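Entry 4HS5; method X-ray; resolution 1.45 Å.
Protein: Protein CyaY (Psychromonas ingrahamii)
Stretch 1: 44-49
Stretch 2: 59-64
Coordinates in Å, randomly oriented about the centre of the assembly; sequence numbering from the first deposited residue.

Stretch 1 (44-49) HTKLII
Stretch 2 59-64: WLATLE

Two neighbouring strands of Protein CyaY run antiparallel: residues 46-49, whose strand continues later in the chain, and residues 59-61, whose strand begins earlier. Their N-to-C directions lie 162° apart and their axes approach to 4.7 Å. The backbone is extended through both strands, with phi/psi of -139/163, -126/139, -118/123 and -111/138 for Lys46 to Ile49, and -115/150, -134/127 and -104/119 for Trp59 to Ala61. The register sets the CA of Ile48 5.0 Å from the CA of Ala61 and the CA of Ile49 4.5 Å from the CA of Leu60; beyond the bridges, the CA of Leu47 lies 5.3 Å from the CA of Thr62.

Ile48 and Ala61 form the hydrogen-bonded pair, in which each residue satisfies both backbone polar groups of the other. Ile48 N donates to Ala61 O at 3.1 Å (N-H...O 165°), and Ala61 N donates to Ile48 O at 2.8 Å (169°). Both bonds are nearly straight, so each N-H points almost directly at its carbonyl oxygen. The same two carbonyls also receive CA-H groups: Leu47 CA lies 3.5 Å from Ala61 O (angle at H 137°), and Leu60 CA lies 3.4 Å from Ile48 O (142°). One step along, Ile49 CA approaches Trp59 O at 3.2 Å (142°). Ile49 and Leu60 are the non-hydrogen-bonded pair, so their amides and carbonyls make no hydrogen bonds across these two stretches.

The side chains of the two bridges occupy different faces of the sheet. On one, Ile48 (chi1 m, chi2 t) meets Ala61, CB to CB at 4.0 Å; the methyl of Ala61 has no polar group to satisfy, and the contact is apolar. On the other, buried Ile49 (m, t) and Leu60 (chi1 t, chi2 p) pack through Ile49 CG1 and Leu60 CD1 at 3.7 Å. Leu60 CD1 also lies 4.1 Å from Leu47 CB, so one methyl touches two residues of the partner strand. Leu47 (m, t) is buried too; its CB points sideways, but its end comes nearer, placing Leu47 CD2 3.7 Å from Thr62 CA.

Past the strand, Thr62 (phi/psi -93/-175, chi1 p) and Leu63 (-62/-29) carry the chain into a loop. Thr62 OG1 accepts from Glu64 N at 3.3 Å (146°), a local bond that occupies a loop amide without help from the other stretch. The CA-to-CB bond of Leu63 (m, t) points sideways, but its end comes nearer to the first stretch and meets Thr45 (phi/psi -77/164, chi1 p), whose CA-to-CB bond points toward the second stretch; Leu63 CD1 and Thr45 CG2 meet at 4.1 Å, methyl to methyl, while Thr45 OG1 is hydrogen-bonded elsewhere in the structure. Thr62 OG1 and Trp59 NE1 are also hydrogen-bonded elsewhere in the structure. The long side chains of Lys46 (m, t, t, t) and Trp59 (chi1 m, chi2 8°) start sideways and lead away. His44 (phi/psi 74/5; chi1 m, chi2 170°) and Glu64 (-99/-48; chi1 m, chi2 m, chi3 3°) make no contact across the pair, which buries 387 Å² in all.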

# COMPACT_ATOMS: atom_id res chain seq x y z
N HIS A 44 -4.34 -17.22 -1.47
CA HIS A 44 -4.68 -16.79 -2.83
C HIS A 44 -5.53 -15.52 -2.89
O HIS A 44 -5.97 -15.12 -3.97
CB HIS A 44 -5.31 -17.93 -3.65
CG HIS A 44 -4.37 -19.06 -3.95
ND1 HIS A 44 -4.80 -20.25 -4.50
CD2 HIS A 44 -3.03 -19.18 -3.79
CE1 HIS A 44 -3.77 -21.06 -4.66
NE2 HIS A 44 -2.68 -20.43 -4.24
N THR A 45 -5.77 -14.90 -1.74
CA THR A 45 -6.36 -13.56 -1.72
C THR A 45 -5.30 -12.53 -2.07
O THR A 45 -4.10 -12.81 -2.05
CB THR A 45 -7.04 -13.21 -0.37
OG1 THR A 45 -6.06 -13.14 0.68
CG2 THR A 45 -8.10 -14.25 -0.01
N LYS A 46 -5.74 -11.32 -2.41
CA LYS A 46 -4.82 -10.29 -2.86
C LYS A 46 -5.16 -8.92 -2.29
O LYS A 46 -6.26 -8.68 -1.80
CB LYS A 46 -4.86 -10.19 -4.39
CG LYS A 46 -4.47 -11.44 -5.14
CD LYS A 46 -4.69 -11.22 -6.63
CE LYS A 46 -4.34 -12.46 -7.44
NZ LYS A 46 -4.48 -12.19 -8.92
N LEU A 47 -4.19 -8.01 -2.37
CA LEU A 47 -4.43 -6.59 -2.17
C LEU A 47 -3.87 -5.91 -3.41
O LEU A 47 -2.82 -6.29 -3.90
CB LEU A 47 -3.70 -6.07 -0.93
CG LEU A 47 -4.17 -6.63 0.42
CD1 LEU A 47 -3.32 -6.14 1.57
CD2 LEU A 47 -5.62 -6.25 0.64
N ILE A 48 -4.58 -4.91 -3.92
CA ILE A 48 -4.14 -4.25 -5.14
C ILE A 48 -3.87 -2.80 -4.83
O ILE A 48 -4.75 -2.09 -4.36
CB ILE A 48 -5.19 -4.32 -6.24
CG1 ILE A 48 -5.59 -5.77 -6.51
CG2 ILE A 48 -4.64 -3.69 -7.52
CD1 ILE A 48 -6.86 -5.90 -7.32
N ILE A 49 -2.65 -2.36 -5.10
CA ILE A 49 -2.25 -0.98 -4.87
C ILE A 49 -2.03 -0.32 -6.23
O ILE A 49 -1.50 -0.92 -7.15
CB ILE A 49 -0.98 -0.91 -4.00
CG1 ILE A 49 -1.28 -1.48 -2.63
CG2 ILE A 49 -0.47 0.52 -3.87
CD1 ILE A 49 -0.07 -1.94 -1.89
N TRP A 59 -3.93 4.35 -4.32
CA TRP A 59 -5.15 3.61 -4.01
C TRP A 59 -4.83 2.22 -3.49
O TRP A 59 -3.79 1.64 -3.82
CB TRP A 59 -6.07 3.51 -5.23
CG TRP A 59 -6.66 4.81 -5.68
CD1 TRP A 59 -6.35 6.07 -5.23
CD2 TRP A 59 -7.67 4.99 -6.69
NE1 TRP A 59 -7.11 7.01 -5.89
CE2 TRP A 59 -7.92 6.38 -6.79
CE3 TRP A 59 -8.39 4.12 -7.51
CZ2 TRP A 59 -8.86 6.91 -7.69
CZ3 TRP A 59 -9.31 4.64 -8.40
CH2 TRP A 59 -9.54 6.03 -8.48
N LEU A 60 -5.71 1.70 -2.63
CA LEU A 60 -5.60 0.33 -2.13
C LEU A 60 -6.96 -0.34 -2.20
O LEU A 60 -7.95 0.20 -1.70
CB LEU A 60 -5.14 0.33 -0.67
CG LEU A 60 -5.28 -1.01 0.06
CD1 LEU A 60 -4.31 -2.02 -0.50
CD2 LEU A 60 -5.05 -0.83 1.56
N ALA A 61 -7.00 -1.50 -2.84
CA ALA A 61 -8.18 -2.35 -2.88
C ALA A 61 -7.97 -3.51 -1.92
O ALA A 61 -7.04 -4.29 -2.08
CB ALA A 61 -8.40 -2.85 -4.27
N THR A 62 -8.84 -3.59 -0.92
CA THR A 62 -8.93 -4.77 -0.07
C THR A 62 -9.98 -5.69 -0.67
O THR A 62 -10.51 -5.41 -1.74
CB THR A 62 -9.31 -4.41 1.38
OG1 THR A 62 -10.62 -3.83 1.41
CG2 THR A 62 -8.31 -3.43 1.98
N LEU A 63 -10.29 -6.78 0.03
CA LEU A 63 -11.35 -7.67 -0.43
C LEU A 63 -12.70 -6.97 -0.46
O LEU A 63 -13.57 -7.32 -1.27
CB LEU A 63 -11.43 -8.89 0.49
CG LEU A 63 -10.34 -9.91 0.21
CD1 LEU A 63 -10.35 -11.02 1.23
CD2 LEU A 63 -10.53 -10.46 -1.19
N GLU A 64 -12.87 -5.98 0.40
CA GLU A 64 -14.16 -5.34 0.60
C GLU A 64 -14.29 -4.03 -0.17
O GLU A 64 -15.30 -3.79 -0.85
CB GLU A 64 -14.37 -5.04 2.09
CG GLU A 64 -13.98 -6.19 3.02
CD GLU A 64 -15.08 -7.21 3.21
OE1 GLU A 64 -16.16 -7.07 2.59
OE2 GLU A 64 -14.88 -8.15 4.01